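Local coordinates for putative uncharacterized protein (Bacteroides vulgatus, PDB 4F7A) that probably binds glycans, perhaps mucin O-glycans, at the outer membrane as a SusD-like nutrient-binding lipoprotein with a TPR-like helical fold, at residues G59-F64 with G259-G264; S69-Y75 with Q300-K305; F94-H98 with V136-G141. All coordinates share one frame; numbering follows the deposited sequence.

Contact 1 (G59-F64 with G259-G264); sequences GYFHDF and GETYMG
F64 packs obliquely against Y262, with its CB 3.5 Å from Y262 CE1 and the two ring planes 47° apart. The turn at F64 chi1 (77°), which sets CG between the backbone N and the carbonyl carbon, brings the ring against the other segment, where E260 CG lies at the ring's edge, near its plane, beside CE1. Y262 runs on past F64 to hydrogen-bond through OH with the carbonyl of Q313, and its ring meets F317 edge-to-face. Next to this pair D63 and E260 bring their carboxylates together, planes 49° apart, with D63 OD2 2.5 Å from E260 OE1, a closeness consistent with one acid being protonated. H62 starts on the same face of the ribbon as Y262, but its imidazole leads away from the other strand: ND1 donates almost in the ring plane to D63 O (2.8 Å), and NE2 hydrogen-bonds T73 OG1. The backbones carry the rest. H62 and Y262 form an antiparallel hydrogen-bonded pair, H62 N to Y262 O and Y262 N to H62 O, both 2.9 Å, and G264 N, at the N-cap of helix 265-273, bonds to Y60 O. The result is a minimal two-stranded antiparallel ribbon inside a SusD-type protein of helices and loops with very little strand.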
loop_
_atom_site.group_PDB
_atom_site.type_symbol
_atom_site.label_atom_id
_atom_site.label_comp_id
_atom_site.label_asym_id
_atom_site.label_seq_id
_atom_site.Cartn_x
_atom_site.Cartn_y
_atom_site.Cartn_z
ATOM N N GLY A 59 -1.870 -5.123 -9.653
ATOM C CA GLY A 59 -2.918 -5.307 -10.642
ATOM C C GLY A 59 -3.742 -4.073 -10.957
ATOM O O GLY A 59 -4.591 -4.125 -11.853
ATOM N N TYR A 60 -3.483 -2.956 -10.269
ATOM C CA TYR A 60 -4.279 -1.743 -10.458
ATOM C C TYR A 60 -4.004 -1.044 -11.790
ATOM O O TYR A 60 -4.939 -0.618 -12.478
ATOM C CB TYR A 60 -3.996 -0.683 -9.386
ATOM C CG TYR A 60 -4.514 -0.933 -7.999
ATOM C CD1 TYR A 60 -5.521 -1.870 -7.727
ATOM C CD2 TYR A 60 -4.018 -0.189 -6.944
ATOM C CE1 TYR A 60 -5.993 -2.051 -6.414
ATOM C CE2 TYR A 60 -4.469 -0.375 -5.649
ATOM C CZ TYR A 60 -5.454 -1.306 -5.387
ATOM O OH TYR A 60 -5.890 -1.411 -4.088
ATOM N N PHE A 61 -2.724 -0.856 -12.096
ATOM C CA PHE A 61 -2.301 0.058 -13.172
ATOM C C PHE A 61 -1.290 -0.559 -14.117
ATOM O O PHE A 61 -0.603 -1.534 -13.791
ATOM C CB PHE A 61 -1.717 1.365 -12.606
ATOM C CG PHE A 61 -2.698 2.183 -11.819
ATOM C CD1 PHE A 61 -3.767 2.806 -12.454
ATOM C CD2 PHE A 61 -2.545 2.354 -10.445
ATOM C CE1 PHE A 61 -4.683 3.557 -11.731
ATOM C CE2 PHE A 61 -3.472 3.125 -9.712
ATOM C CZ PHE A 61 -4.545 3.707 -10.374
ATOM N N HIS A 62 -1.205 0.016 -15.313
ATOM C CA HIS A 62 -0.176 -0.378 -16.281
ATOM C C HIS A 62 0.109 0.791 -17.200
ATOM O O HIS A 62 -0.763 1.617 -17.460
ATOM C CB HIS A 62 -0.612 -1.613 -17.079
ATOM C CG HIS A 62 0.528 -2.430 -17.604
ATOM N ND1 HIS A 62 1.342 -1.991 -18.625
ATOM C CD2 HIS A 62 0.993 -3.653 -17.249
ATOM C CE1 HIS A 62 2.259 -2.912 -18.883
ATOM N NE2 HIS A 62 2.071 -3.930 -18.058
ATOM N N ASP A 63 1.361 0.906 -17.620
ATOM C CA ASP A 63 1.762 1.887 -18.600
ATOM C C ASP A 63 1.317 1.426 -19.989
ATOM O O ASP A 63 0.922 0.277 -20.154
ATOM C CB ASP A 63 3.283 2.093 -18.498
ATOM C CG ASP A 63 3.713 3.505 -18.879
ATOM O OD1 ASP A 63 3.372 3.922 -19.996
ATOM O OD2 ASP A 63 4.378 4.191 -18.068
ATOM N N PHE A 64 1.340 2.317 -20.979
ATOM C CA PHE A 64 1.050 1.930 -22.366
ATOM C C PHE A 64 2.324 1.786 -23.202
ATOM O O PHE A 64 2.276 1.264 -24.328
ATOM C CB PHE A 64 0.123 2.954 -23.051
ATOM C CG PHE A 64 0.826 4.218 -23.475
ATOM C CD1 PHE A 64 1.216 5.160 -22.548
ATOM C CD2 PHE A 64 1.118 4.451 -24.814
ATOM C CE1 PHE A 64 1.890 6.323 -22.943
ATOM C CE2 PHE A 64 1.785 5.615 -25.216
ATOM C CZ PHE A 64 2.175 6.542 -24.272
ATOM N N GLY A 259 -0.058 10.597 -19.568
ATOM C CA GLY A 259 -0.737 9.572 -20.325
ATOM C C GLY A 259 -0.315 8.149 -20.001
ATOM O O GLY A 259 -0.448 7.281 -20.845
ATOM N N GLU A 260 0.136 7.884 -18.775
ATOM C CA GLU A 260 0.796 6.599 -18.450
ATOM C C GLU A 260 0.130 5.736 -17.374
ATOM O O GLU A 260 0.729 4.771 -16.920
ATOM C CB GLU A 260 2.274 6.860 -18.085
ATOM C CG GLU A 260 3.119 7.232 -19.299
ATOM C CD GLU A 260 4.586 7.417 -18.979
ATOM O OE1 GLU A 260 5.247 6.444 -18.568
ATOM O OE2 GLU A 260 5.093 8.537 -19.161
ATOM N N THR A 261 -1.115 6.045 -16.996
ATOM C CA THR A 261 -1.821 5.292 -15.951
ATOM C C THR A 261 -3.094 4.629 -16.475
ATOM O O THR A 261 -4.175 5.202 -16.405
ATOM C CB THR A 261 -2.170 6.228 -14.780
ATOM O OG1 THR A 261 -2.907 7.344 -15.286
ATOM C CG2 THR A 261 -0.890 6.716 -14.080
ATOM N N TYR A 262 -2.945 3.427 -17.026
ATOM C CA TYR A 262 -4.065 2.658 -17.546
ATOM C C TYR A 262 -4.542 1.651 -16.521
ATOM O O TYR A 262 -3.794 1.244 -15.626
ATOM C CB TYR A 262 -3.682 1.915 -18.850
ATOM C CG TYR A 262 -3.579 2.829 -20.030
ATOM C CD1 TYR A 262 -2.487 3.696 -20.177
ATOM C CD2 TYR A 262 -4.597 2.887 -20.979
ATOM C CE1 TYR A 262 -2.390 4.540 -21.262
ATOM C CE2 TYR A 262 -4.508 3.751 -22.057
ATOM C CZ TYR A 262 -3.410 4.580 -22.188
ATOM O OH TYR A 262 -3.317 5.454 -23.271
HETATM N N MSE A 263 -5.794 1.262 -16.681
HETATM C CA MSE A 263 -6.436 0.205 -15.922
HETATM C C MSE A 263 -5.748 -1.149 -16.130
HETATM O O MSE A 263 -5.398 -1.497 -17.247
HETATM C CB MSE A 263 -7.882 0.092 -16.414
HETATM C CG MSE A 263 -8.789 -0.723 -15.528
HETATM SE SE MSE A 263 -10.550 -0.784 -16.293
HETATM C CE MSE A 263 -11.566 -1.112 -14.674
ATOM N N GLY A 264 -5.555 -1.918 -15.056
ATOM C CA GLY A 264 -4.994 -3.268 -15.192
ATOM C C GLY A 264 -6.066 -4.307 -15.498
ATOM O O GLY A 264 -7.242 -4.135 -15.146
#

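Contact 2 (S69-Y75 with Q300-K305)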
loop_
_atom_site.group_PDB
_atom_site.type_symbol
_atom_site.label_atom_id
_atom_site.label_comp_id
_atom_site.label_asym_id
_atom_site.label_seq_id
_atom_site.Cartn_x
_atom_site.Cartn_y
_atom_site.Cartn_z
ATOM N N SER A 69 7.939 -2.605 -21.990
ATOM C CA SER A 69 7.277 -3.911 -21.924
ATOM C C SER A 69 8.256 -5.081 -21.996
ATOM O O SER A 69 7.839 -6.245 -22.090
ATOM C CB SER A 69 6.213 -4.027 -23.015
ATOM O OG SER A 69 5.115 -3.194 -22.729
ATOM N N ASP A 70 9.549 -4.773 -21.986
ATOM C CA ASP A 70 10.588 -5.798 -21.889
ATOM C C ASP A 70 11.281 -5.717 -20.516
ATOM O O ASP A 70 12.307 -6.353 -20.273
ATOM C CB ASP A 70 11.605 -5.695 -23.042
ATOM C CG ASP A 70 12.307 -4.342 -23.125
ATOM O OD1 ASP A 70 12.008 -3.420 -22.342
ATOM O OD2 ASP A 70 13.170 -4.208 -24.000
ATOM N N LYS A 71 10.671 -4.973 -19.611
ATOM C CA LYS A 71 11.223 -4.795 -18.271
ATOM C C LYS A 71 10.316 -5.384 -17.175
ATOM O O LYS A 71 10.042 -6.599 -17.196
ATOM C CB LYS A 71 11.580 -3.315 -18.067
ATOM C CG LYS A 71 12.611 -2.800 -19.111
ATOM C CD LYS A 71 12.876 -1.298 -18.989
ATOM C CE LYS A 71 13.930 -0.847 -19.982
ATOM N NZ LYS A 71 13.511 -1.038 -21.387
ATOM N N ASN A 72 9.860 -4.567 -16.222
ATOM C CA ASN A 72 9.204 -5.070 -15.018
ATOM C C ASN A 72 7.969 -5.909 -15.329
ATOM O O ASN A 72 7.714 -6.897 -14.647
ATOM C CB ASN A 72 8.818 -3.929 -14.068
ATOM C CG ASN A 72 9.959 -3.490 -13.175
ATOM O OD1 ASN A 72 11.104 -3.845 -13.413
ATOM N ND2 ASN A 72 9.645 -2.692 -12.134
ATOM N N THR A 73 7.202 -5.498 -16.342
ATOM C CA THR A 73 5.962 -6.179 -16.655
ATOM C C THR A 73 6.167 -7.667 -16.963
ATOM O O THR A 73 5.298 -8.486 -16.641
ATOM C CB THR A 73 5.172 -5.451 -17.786
ATOM O OG1 THR A 73 3.840 -5.986 -17.853
ATOM C CG2 THR A 73 5.870 -5.558 -19.162
ATOM N N VAL A 74 7.303 -8.009 -17.572
ATOM C CA VAL A 74 7.651 -9.422 -17.878
ATOM C C VAL A 74 8.667 -9.971 -16.882
ATOM O O VAL A 74 9.361 -10.962 -17.143
ATOM C CB VAL A 74 8.158 -9.615 -19.322
ATOM C CG1 VAL A 74 7.049 -9.403 -20.333
ATOM C CG2 VAL A 74 9.417 -8.691 -19.642
ATOM N N TYR A 75 8.719 -9.357 -15.706
ATOM C CA TYR A 75 9.599 -9.804 -14.631
ATOM C C TYR A 75 11.094 -9.741 -14.988
ATOM O O TYR A 75 11.892 -10.444 -14.366
ATOM C CB TYR A 75 9.256 -11.216 -14.125
ATOM C CG TYR A 75 7.952 -11.397 -13.363
ATOM C CD1 TYR A 75 7.279 -10.327 -12.759
ATOM C CD2 TYR A 75 7.419 -12.658 -13.210
ATOM C CE1 TYR A 75 6.111 -10.530 -12.035
ATOM C CE2 TYR A 75 6.245 -12.867 -12.495
ATOM C CZ TYR A 75 5.601 -11.811 -11.916
ATOM O OH TYR A 75 4.453 -12.061 -11.215
ATOM N N GLN A 300 -0.795 -7.795 -17.648
ATOM C CA GLN A 300 0.630 -7.712 -17.334
ATOM C C GLN A 300 1.419 -8.796 -18.079
ATOM O O GLN A 300 0.948 -9.922 -18.271
ATOM C CB GLN A 300 0.871 -7.843 -15.818
ATOM C CG GLN A 300 2.233 -7.283 -15.382
ATOM C CD GLN A 300 2.626 -7.663 -13.986
ATOM O OE1 GLN A 300 1.888 -7.379 -13.039
ATOM N NE2 GLN A 300 3.834 -8.222 -13.831
ATOM N N GLY A 301 2.636 -8.453 -18.474
ATOM C CA GLY A 301 3.582 -9.432 -19.011
ATOM C C GLY A 301 3.417 -9.756 -20.469
ATOM O O GLY A 301 3.736 -10.875 -20.890
ATOM N N VAL A 302 2.906 -8.800 -21.251
ATOM C CA VAL A 302 2.870 -8.945 -22.700
ATOM C C VAL A 302 4.149 -8.285 -23.259
ATOM O O VAL A 302 4.324 -7.071 -23.179
ATOM C CB VAL A 302 1.609 -8.318 -23.312
ATOM C CG1 VAL A 302 1.631 -8.435 -24.846
ATOM C CG2 VAL A 302 0.357 -9.012 -22.762
ATOM N N TYR A 303 5.038 -9.110 -23.786
ATOM C CA TYR A 303 6.356 -8.665 -24.190
ATOM C C TYR A 303 6.243 -7.764 -25.405
ATOM O O TYR A 303 5.530 -8.075 -26.348
ATOM C CB TYR A 303 7.256 -9.866 -24.522
ATOM C CG TYR A 303 8.613 -9.435 -25.014
ATOM C CD1 TYR A 303 9.629 -9.103 -24.112
ATOM C CD2 TYR A 303 8.867 -9.292 -26.374
ATOM C CE1 TYR A 303 10.871 -8.693 -24.552
ATOM C CE2 TYR A 303 10.110 -8.852 -26.827
ATOM C CZ TYR A 303 11.102 -8.556 -25.912
ATOM O OH TYR A 303 12.326 -8.127 -26.356
ATOM N N ALA A 304 6.949 -6.638 -25.349
ATOM C CA ALA A 304 7.172 -5.761 -26.499
ATOM C C ALA A 304 8.402 -4.940 -26.141
ATOM O O ALA A 304 8.876 -4.995 -25.005
ATOM C CB ALA A 304 5.963 -4.850 -26.746
ATOM N N LYS A 305 8.914 -4.171 -27.086
ATOM C CA LYS A 305 10.101 -3.384 -26.825
ATOM C C LYS A 305 10.025 -2.087 -27.624
ATOM O O LYS A 305 9.131 -1.894 -28.441
ATOM C CB LYS A 305 11.351 -4.184 -27.201
ATOM C CG LYS A 305 11.362 -4.646 -28.643
ATOM C CD LYS A 305 12.668 -5.325 -29.011
ATOM C CE LYS A 305 12.609 -5.862 -30.429
ATOM N NZ LYS A 305 13.921 -5.726 -31.087
HETATM O O HOH W 1 2.920 -4.721 -22.956
HETATM O O HOH W 2 13.886 -6.225 -25.271
HETATM O O HOH W 3 2.971 -9.922 -11.317
#
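T73 OG1 stands opposite its own backbone N (chi1 -168°), which aims the hydroxyl oxygen at G301 N, the donor of a 2.8 Å hydrogen bond; T73 OG1 also hydrogen-bonds H62 NE2. Q300 answers with CG anti to its N and the chain extended beyond, sliding past T73 in the opposite direction, its CG 3.2 Å from T73 OG1. The amide then delivers NE2 to T73 O at 3.2 Å; the acceptor lies in the amide plane, while the donor is tilted 35° from the plane of the carbonyl. The same amide stands nearly upright to the Y75 ring, NE2 coming to 3.7 Å from Y75 CE1, and a water links Y75 OH to NE2, weakly on the amide side. With an alanine here instead of Q300, T73 O would probably lose this donor and a gap open beside the Y75 ring. Further along, V74 CG1 packs on the backbone of G301, and the Y303 ring comes against D70, CE1 lying 3.4 Å from D70 CB. Waters tie the outer end: one joins S69 OG to V302 O, another D70 OD2 to Y303 OH. D70 OD1 is also held by K71 NZ in a salt bridge. Segment 69-75 lies in the connection from strand 61-62 to helix 79-82, segment 300-305 in the one that leads from helix 279-282 to strand 329-332, and M56 of helix 54-57 packs against both T73 and Q300.

Contact 3 (F94-H98 with V136-G141); sequences FPVAH and VYSKFG
F140 lays one face against the edge of F94 and turns its own edge to the face of H98, and with Y137 these residues make an aromatic cluster that fastens a type I beta turn, Y137 to F140, against helix 84-104 of the TPR-like fold. Two edge-to-face contacts form the core. In the first, the edge of F94 points at a face of F140: CE2 of F94 sits 3.2 Å from CG of F140, toward the rim of that ring, and the planes are at 64°. In the second, F140 is the edge and H98 the face, F140 CD2 resting 3.5 Å from H98 CG with the planes at 77°. F94 and H98 stand one turn apart on the helix and both have CG anti to the backbone N (chi1 -172° for F94), which sends both rings toward the turn. The F94 and Y137 rings are only slightly tilted to each other but displaced so far that they scarcely overlap, the closest approach being 3.9 Å from F94 CZ to Y137 CD1. Apolar packing supplements the rings, with P95 lying beside F140 CZ. M125 of helix 111-132 touches both F94 and Y137, and F158 meets the Y137 ring edge-to-face. The polar interactions lie at the margins. Y137 OH bonds to D161, and V136 O, near F94 CE2, accepts from Y90 OH. At the other end a water, lying in the plane of the imidazole, is 2.9 Å from H98 NE2 and donates to G141 O at 3.0 Å.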
loop_
_atom_site.group_PDB
_atom_site.type_symbol
_atom_site.label_atom_id
_atom_site.label_comp_id
_atom_site.label_asym_id
_atom_site.label_seq_id
_atom_site.Cartn_x
_atom_site.Cartn_y
_atom_site.Cartn_z
ATOM N N PHE A 94 13.690 9.156 5.557
ATOM C CA PHE A 94 14.004 8.496 6.820
ATOM C C PHE A 94 14.975 9.302 7.690
ATOM O O PHE A 94 14.779 9.397 8.897
ATOM C CB PHE A 94 14.472 7.050 6.576
ATOM C CG PHE A 94 14.632 6.240 7.838
ATOM C CD1 PHE A 94 13.583 6.093 8.726
ATOM C CD2 PHE A 94 15.828 5.639 8.137
ATOM C CE1 PHE A 94 13.725 5.364 9.897
ATOM C CE2 PHE A 94 15.960 4.883 9.294
ATOM C CZ PHE A 94 14.907 4.758 10.176
ATOM N N PRO A 95 16.007 9.911 7.098
ATOM C CA PRO A 95 16.910 10.659 7.988
ATOM C C PRO A 95 16.210 11.836 8.678
ATOM O O PRO A 95 16.569 12.193 9.812
ATOM C CB PRO A 95 18.031 11.147 7.069
ATOM C CG PRO A 95 17.842 10.433 5.767
ATOM C CD PRO A 95 16.536 9.742 5.737
ATOM N N VAL A 96 15.203 12.401 8.010
ATOM C CA VAL A 96 14.385 13.453 8.600
ATOM C C VAL A 96 13.471 12.923 9.697
ATOM O O VAL A 96 13.313 13.582 10.723
ATOM C CB VAL A 96 13.588 14.230 7.520
ATOM C CG1 VAL A 96 12.758 15.327 8.151
ATOM C CG2 VAL A 96 14.587 14.827 6.491
ATOM N N ALA A 97 12.861 11.748 9.495
ATOM C CA ALA A 97 12.039 11.134 10.531
ATOM C C ALA A 97 12.880 10.814 11.749
ATOM O O ALA A 97 12.414 10.945 12.891
ATOM C CB ALA A 97 11.368 9.859 10.022
ATOM N N HIS A 98 14.117 10.372 11.506
ATOM C CA HIS A 98 15.033 10.076 12.607
ATOM C C HIS A 98 15.427 11.364 13.351
ATOM O O HIS A 98 15.368 11.408 14.593
ATOM C CB HIS A 98 16.258 9.339 12.090
ATOM C CG HIS A 98 17.204 8.955 13.171
ATOM N ND1 HIS A 98 16.916 7.959 14.078
ATOM C CD2 HIS A 98 18.414 9.453 13.517
ATOM C CE1 HIS A 98 17.919 7.854 14.937
ATOM N NE2 HIS A 98 18.842 8.747 14.615
ATOM N N VAL A 136 17.210 -1.233 7.141
ATOM C CA VAL A 136 17.855 -0.536 8.232
ATOM C C VAL A 136 16.781 0.273 8.968
ATOM O O VAL A 136 16.133 1.159 8.367
ATOM C CB VAL A 136 18.997 0.392 7.740
ATOM C CG1 VAL A 136 19.585 1.167 8.912
ATOM C CG2 VAL A 136 20.096 -0.417 7.050
ATOM N N TYR A 137 16.572 -0.029 10.253
ATOM C CA TYR A 137 15.538 0.653 11.028
ATOM C C TYR A 137 15.923 0.814 12.481
ATOM O O TYR A 137 16.348 1.915 12.892
ATOM C CB TYR A 137 14.182 -0.050 10.867
ATOM C CG TYR A 137 13.038 0.719 11.462
ATOM C CD1 TYR A 137 12.476 1.788 10.780
ATOM C CD2 TYR A 137 12.522 0.392 12.707
ATOM C CE1 TYR A 137 11.451 2.549 11.349
ATOM C CE2 TYR A 137 11.473 1.127 13.271
ATOM C CZ TYR A 137 10.944 2.202 12.577
ATOM O OH TYR A 137 9.912 2.934 13.099
ATOM N N SER A 138 15.829 -0.258 13.273
ATOM C CA SER A 138 16.045 -0.113 14.729
ATOM C C SER A 138 17.467 0.329 15.045
ATOM O O SER A 138 17.717 0.958 16.083
ATOM C CB SER A 138 15.696 -1.411 15.484
ATOM O OG SER A 138 16.705 -2.382 15.304
ATOM N N LYS A 139 18.407 0.047 14.150
ATOM C CA LYS A 139 19.800 0.411 14.408
ATOM C C LYS A 139 20.274 1.665 13.651
ATOM O O LYS A 139 21.445 2.014 13.706
ATOM C CB LYS A 139 20.697 -0.784 14.142
ATOM C CG LYS A 139 20.370 -1.927 15.119
ATOM C CD LYS A 139 21.220 -3.174 14.925
ATOM C CE LYS A 139 20.754 -3.987 13.726
ATOM N NZ LYS A 139 21.495 -5.324 13.537
ATOM N N PHE A 140 19.362 2.346 12.971
ATOM C CA PHE A 140 19.729 3.549 12.223
ATOM C C PHE A 140 20.371 4.592 13.143
ATOM O O PHE A 140 19.899 4.835 14.254
ATOM C CB PHE A 140 18.519 4.145 11.518
ATOM C CG PHE A 140 18.855 5.310 10.620
ATOM C CD1 PHE A 140 19.322 5.094 9.320
ATOM C CD2 PHE A 140 18.715 6.617 11.073
ATOM C CE1 PHE A 140 19.638 6.162 8.478
ATOM C CE2 PHE A 140 19.027 7.699 10.240
ATOM C CZ PHE A 140 19.488 7.476 8.946
ATOM N N GLY A 141 21.480 5.165 12.677
ATOM C CA GLY A 141 22.216 6.190 13.430
ATOM C C GLY A 141 22.858 5.737 14.724
ATOM O O GLY A 141 23.277 6.582 15.514
HETATM O O HOH W 4 21.288 8.695 16.171
#

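From the N terminus, 59-64 and then 69-75 set out the first sides of contacts 1 and 2, before helix 84-104 supplies that of contact 3. Contact 3 closes first, when the chain returns at 136-141 after helix 111-132, and so is nested inside the loops of both others. Contact 1 closes at 259-264 and contact 2 at 300-305, so these two cross. They also touch, H62 NE2 lying 2.7 Å from T73 OG1, and together tie the region after helix 54-57 to the strand and loops after helix 251-257. Contact 3 joins helix 84-104 to the turn after helix 111-132, across the chain's centre from contact 1, about 33 Å away centre to centre.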